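PDB 3NGW: molybdopterin-guanine dinucleotide biosynthesis protein A (MobA) from Archaeoglobus fulgidus, which probably transfers a GMP moiety from GTP to the molybdenum cofactor. Local coordinates for residues Gly112-Pro123 and Leu153-Val163. Sequence-based numbering, arbitrary orientation.
Sequences GCDALIPKHDYP and LERLNVVYYPV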
loop_
_atom_site.group_PDB
_atom_site.type_symbol
_atom_site.label_atom_id
_atom_site.label_comp_id
_atom_site.label_asym_id
_atom_site.label_seq_id
_atom_site.Cartn_x
_atom_site.Cartn_y
_atom_site.Cartn_z
ATOM N N GLY A 112 -18.316 8.204 -1.812
ATOM C CA GLY A 112 -18.720 7.881 -3.173
ATOM C C GLY A 112 -17.793 8.515 -4.201
ATOM O O GLY A 112 -18.219 9.314 -5.038
ATOM N N CYS A 113 -16.520 8.145 -4.139
ATOM C CA CYS A 113 -15.498 8.677 -5.036
ATOM C C CYS A 113 -14.683 7.515 -5.570
ATOM O O CYS A 113 -14.770 6.414 -5.043
ATOM C CB CYS A 113 -14.572 9.597 -4.253
ATOM S SG CYS A 113 -13.840 8.749 -2.828
ATOM N N ASP A 114 -13.878 7.750 -6.605
ATOM C CA ASP A 114 -13.059 6.667 -7.136
ATOM C C ASP A 114 -11.879 6.381 -6.202
ATOM O O ASP A 114 -11.426 5.246 -6.094
ATOM C CB ASP A 114 -12.552 6.991 -8.541
ATOM C CG ASP A 114 -13.676 7.203 -9.525
ATOM O OD1 ASP A 114 -14.606 6.372 -9.566
ATOM O OD2 ASP A 114 -13.620 8.203 -10.264
ATOM N N ALA A 115 -11.388 7.408 -5.525
ATOM C CA ALA A 115 -10.278 7.239 -4.592
ATOM C C ALA A 115 -10.238 8.365 -3.565
ATOM O O ALA A 115 -10.605 9.506 -3.853
ATOM C CB ALA A 115 -8.947 7.176 -5.357
ATOM N N LEU A 116 -9.807 8.021 -2.360
ATOM C CA LEU A 116 -9.668 8.974 -1.268
ATOM C C LEU A 116 -8.198 8.861 -0.881
ATOM O O LEU A 116 -7.773 7.846 -0.322
ATOM C CB LEU A 116 -10.554 8.583 -0.081
ATOM C CG LEU A 116 -10.397 9.491 1.149
ATOM C CD1 LEU A 116 -11.152 10.772 0.900
ATOM C CD2 LEU A 116 -10.923 8.808 2.401
ATOM N N ILE A 117 -7.429 9.904 -1.185
ATOM C CA ILE A 117 -5.990 9.909 -0.945
ATOM C C ILE A 117 -5.526 10.996 0.015
ATOM O O ILE A 117 -5.811 12.179 -0.185
ATOM C CB ILE A 117 -5.245 10.075 -2.296
ATOM C CG1 ILE A 117 -5.646 8.931 -3.232
ATOM C CG2 ILE A 117 -3.745 10.108 -2.079
ATOM C CD1 ILE A 117 -5.105 9.056 -4.643
ATOM N N PRO A 118 -4.802 10.608 1.075
ATOM C CA PRO A 118 -4.285 11.546 2.078
ATOM C C PRO A 118 -3.345 12.562 1.432
ATOM O O PRO A 118 -2.591 12.224 0.517
ATOM C CB PRO A 118 -3.565 10.632 3.070
ATOM C CG PRO A 118 -4.344 9.346 2.960
ATOM C CD PRO A 118 -4.520 9.219 1.469
ATOM N N LYS A 119 -3.386 13.803 1.907
ATOM C CA LYS A 119 -2.543 14.835 1.326
ATOM C C LYS A 119 -2.242 16.037 2.209
ATOM O O LYS A 119 -3.131 16.586 2.861
ATOM C CB LYS A 119 -3.177 15.335 0.027
ATOM C CG LYS A 119 -2.475 16.530 -0.578
ATOM C CD LYS A 119 -3.217 17.062 -1.781
ATOM C CE LYS A 119 -2.456 18.229 -2.391
ATOM N NZ LYS A 119 -3.170 18.836 -3.556
ATOM N N HIS A 120 -0.974 16.432 2.219
ATOM C CA HIS A 120 -0.524 17.611 2.948
ATOM C C HIS A 120 -0.234 18.604 1.826
ATOM O O HIS A 120 -1.122 19.344 1.393
ATOM C CB HIS A 120 0.745 17.317 3.752
ATOM C CG HIS A 120 1.688 16.369 3.079
ATOM N ND1 HIS A 120 1.482 15.006 3.058
ATOM C CD2 HIS A 120 2.839 16.585 2.399
ATOM C CE1 HIS A 120 2.466 14.423 2.396
ATOM N NE2 HIS A 120 3.303 15.360 1.987
ATOM N N ASP A 121 1.004 18.612 1.346
ATOM C CA ASP A 121 1.381 19.474 0.232
ATOM C C ASP A 121 1.366 18.566 -0.996
ATOM O O ASP A 121 1.085 18.999 -2.113
ATOM C CB ASP A 121 2.789 20.051 0.435
ATOM C CG ASP A 121 2.820 21.199 1.436
ATOM O OD1 ASP A 121 2.172 22.237 1.180
ATOM O OD2 ASP A 121 3.496 21.057 2.478
ATOM N N TYR A 122 1.666 17.293 -0.756
ATOM C CA TYR A 122 1.693 16.292 -1.805
ATOM C C TYR A 122 0.889 15.072 -1.363
ATOM O O TYR A 122 0.857 14.744 -0.176
ATOM C CB TYR A 122 3.133 15.891 -2.107
ATOM C CG TYR A 122 3.993 17.032 -2.599
ATOM C CD1 TYR A 122 4.619 17.906 -1.702
ATOM C CD2 TYR A 122 4.198 17.231 -3.965
ATOM C CE1 TYR A 122 5.436 18.945 -2.160
ATOM C CE2 TYR A 122 5.007 18.264 -4.431
ATOM C CZ TYR A 122 5.625 19.114 -3.528
ATOM O OH TYR A 122 6.453 20.109 -4.005
ATOM N N PRO A 123 0.234 14.379 -2.317
ATOM C CA PRO A 123 -0.574 13.196 -2.015
ATOM C C PRO A 123 0.261 11.960 -1.743
ATOM O O PRO A 123 1.424 11.888 -2.131
ATOM C CB PRO A 123 -1.421 13.045 -3.266
ATOM C CG PRO A 123 -0.455 13.455 -4.341
ATOM C CD PRO A 123 0.182 14.689 -3.758
ATOM N N LEU A 153 -5.125 9.325 -12.106
ATOM C CA LEU A 153 -5.904 9.924 -11.026
ATOM C C LEU A 153 -6.579 11.222 -11.471
ATOM O O LEU A 153 -7.619 11.607 -10.933
ATOM C CB LEU A 153 -5.019 10.188 -9.801
ATOM C CG LEU A 153 -4.605 8.930 -9.027
ATOM C CD1 LEU A 153 -3.723 9.292 -7.853
ATOM C CD2 LEU A 153 -5.860 8.201 -8.564
ATOM N N GLU A 154 -5.988 11.893 -12.457
ATOM C CA GLU A 154 -6.546 13.141 -12.962
ATOM C C GLU A 154 -7.817 12.902 -13.761
ATOM O O GLU A 154 -8.657 13.791 -13.878
ATOM C CB GLU A 154 -5.514 13.875 -13.819
ATOM C CG GLU A 154 -4.491 14.657 -13.005
ATOM C CD GLU A 154 -3.365 15.217 -13.855
ATOM O OE1 GLU A 154 -2.566 16.024 -13.325
ATOM O OE2 GLU A 154 -3.277 14.841 -15.047
ATOM N N ARG A 155 -7.954 11.696 -14.304
ATOM C CA ARG A 155 -9.139 11.337 -15.076
ATOM C C ARG A 155 -10.219 10.686 -14.207
ATOM O O ARG A 155 -11.232 10.214 -14.720
ATOM C CB ARG A 155 -8.767 10.377 -16.206
ATOM C CG ARG A 155 -8.214 11.029 -17.461
ATOM C CD ARG A 155 -8.087 9.979 -18.557
ATOM N NE ARG A 155 -8.116 10.531 -19.910
ATOM C CZ ARG A 155 -7.180 11.322 -20.428
ATOM N NH1 ARG A 155 -6.123 11.669 -19.703
ATOM N NH2 ARG A 155 -7.296 11.757 -21.679
ATOM N N LEU A 156 -10.004 10.667 -12.894
ATOM C CA LEU A 156 -10.956 10.063 -11.963
ATOM C C LEU A 156 -11.459 11.065 -10.932
ATOM O O LEU A 156 -10.845 12.105 -10.715
ATOM C CB LEU A 156 -10.299 8.892 -11.225
ATOM C CG LEU A 156 -9.808 7.711 -12.060
ATOM C CD1 LEU A 156 -8.974 6.782 -11.196
ATOM C CD2 LEU A 156 -10.992 6.979 -12.662
ATOM N N ASN A 157 -12.575 10.744 -10.289
ATOM C CA ASN A 157 -13.126 11.610 -9.257
ATOM C C ASN A 157 -12.402 11.276 -7.950
ATOM O O ASN A 157 -12.783 10.348 -7.239
ATOM C CB ASN A 157 -14.637 11.375 -9.126
ATOM C CG ASN A 157 -15.249 12.091 -7.928
ATOM O OD1 ASN A 157 -14.982 13.274 -7.687
ATOM N ND2 ASN A 157 -16.089 11.380 -7.179
ATOM N N VAL A 158 -11.351 12.035 -7.649
ATOM C CA VAL A 158 -10.547 11.810 -6.451
ATOM C C VAL A 158 -10.802 12.804 -5.315
ATOM O O VAL A 158 -10.946 14.005 -5.547
ATOM C CB VAL A 158 -9.036 11.853 -6.792
ATOM C CG1 VAL A 158 -8.212 11.488 -5.566
ATOM C CG2 VAL A 158 -8.729 10.899 -7.944
ATOM N N VAL A 159 -10.853 12.290 -4.087
ATOM C CA VAL A 159 -11.058 13.116 -2.900
ATOM C C VAL A 159 -9.751 13.176 -2.124
ATOM O O VAL A 159 -9.323 12.176 -1.551
ATOM C CB VAL A 159 -12.141 12.531 -1.953
ATOM C CG1 VAL A 159 -12.177 13.331 -0.652
ATOM C CG2 VAL A 159 -13.505 12.581 -2.620
ATOM N N TYR A 160 -9.106 14.335 -2.111
ATOM C CA TYR A 160 -7.856 14.468 -1.378
ATOM C C TYR A 160 -8.154 14.830 0.072
ATOM O O TYR A 160 -8.627 15.918 0.369
ATOM C CB TYR A 160 -6.968 15.501 -2.077
ATOM C CG TYR A 160 -6.423 14.957 -3.385
ATOM C CD1 TYR A 160 -5.366 14.047 -3.392
ATOM C CD2 TYR A 160 -7.009 15.291 -4.607
ATOM C CE1 TYR A 160 -4.909 13.479 -4.582
ATOM C CE2 TYR A 160 -6.558 14.725 -5.808
ATOM C CZ TYR A 160 -5.507 13.821 -5.783
ATOM O OH TYR A 160 -5.049 13.240 -6.949
ATOM N N TYR A 161 -7.895 13.882 0.967
ATOM C CA TYR A 161 -8.158 14.054 2.384
ATOM C C TYR A 161 -7.002 14.737 3.109
ATOM O O TYR A 161 -5.859 14.288 3.040
ATOM C CB TYR A 161 -8.419 12.692 3.016
ATOM C CG TYR A 161 -9.260 12.728 4.267
ATOM C CD1 TYR A 161 -10.630 12.976 4.203
ATOM C CD2 TYR A 161 -8.694 12.472 5.514
ATOM C CE1 TYR A 161 -11.420 12.960 5.353
ATOM C CE2 TYR A 161 -9.473 12.455 6.668
ATOM C CZ TYR A 161 -10.835 12.696 6.577
ATOM O OH TYR A 161 -11.609 12.645 7.709
ATOM N N PRO A 162 -7.292 15.838 3.823
ATOM C CA PRO A 162 -6.261 16.572 4.558
ATOM C C PRO A 162 -5.604 15.667 5.587
ATOM O O PRO A 162 -6.263 15.165 6.504
ATOM C CB PRO A 162 -7.044 17.712 5.204
ATOM C CG PRO A 162 -8.169 17.934 4.243
ATOM C CD PRO A 162 -8.592 16.517 3.949
ATOM N N VAL A 163 -4.304 15.463 5.434
ATOM C CA VAL A 163 -3.582 14.600 6.351
ATOM C C VAL A 163 -3.797 15.029 7.802
ATOM O O VAL A 163 -3.748 14.203 8.709
ATOM C CB VAL A 163 -2.066 14.565 6.015
ATOM C CG1 VAL A 163 -1.442 15.942 6.199
ATOM C CG2 VAL A 163 -1.380 13.543 6.895
#
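D114 and N157 open the pairing of the parallel strands 115-119 and 158-162 with two bonds. The backbone N of D114 gives a hydrogen bond to O of N157, while the carboxylate returns to the backbone: N of N157 reaches OD2 of D114 at 2.7 Å, on its anti side and 17° out of the carboxylate plane. CG of D114 lies beside its own backbone N (chi1 -60°), which lets one residue donate from the main chain and accept on the side chain; OD1 is taken by S133. With an alanine in place of D114, the N-H of N157 would probably lose its acceptor and the S133 hydroxyl its mate, loosening the entry to the strand pair. From there a parallel ladder runs on, beginning with N of V159 to O of A115 (2.8 Å, nearly straight at 177°) and ending with N of V163 to O of K119.

On one face of the sheet I117 points CD1 at CD1 of L153, tip to tip at 3.5 Å, and V158 CG1 packs over a face of the Y160 ring. CE1 of that ring touches CB of P123 at 3.8 Å, and the extended K119 chain lays CD 4.0 Å from CD1 of Y160. The other face carries L116, V159 and Y161: CB of Y161 lies 4.0 Å from CD1 of L116, its OH bonds to H103, and CG2 of V159 meets CB of C113, from the preceding loop, at 3.6 Å.

Within the alpha-beta NTP-transferase domain (GT-A clan), strand 158-162 is one edge of the mixed sheet; strand 129-130 flanks 115-119 on its other side, and helix 98-111 packs against L116 and P118.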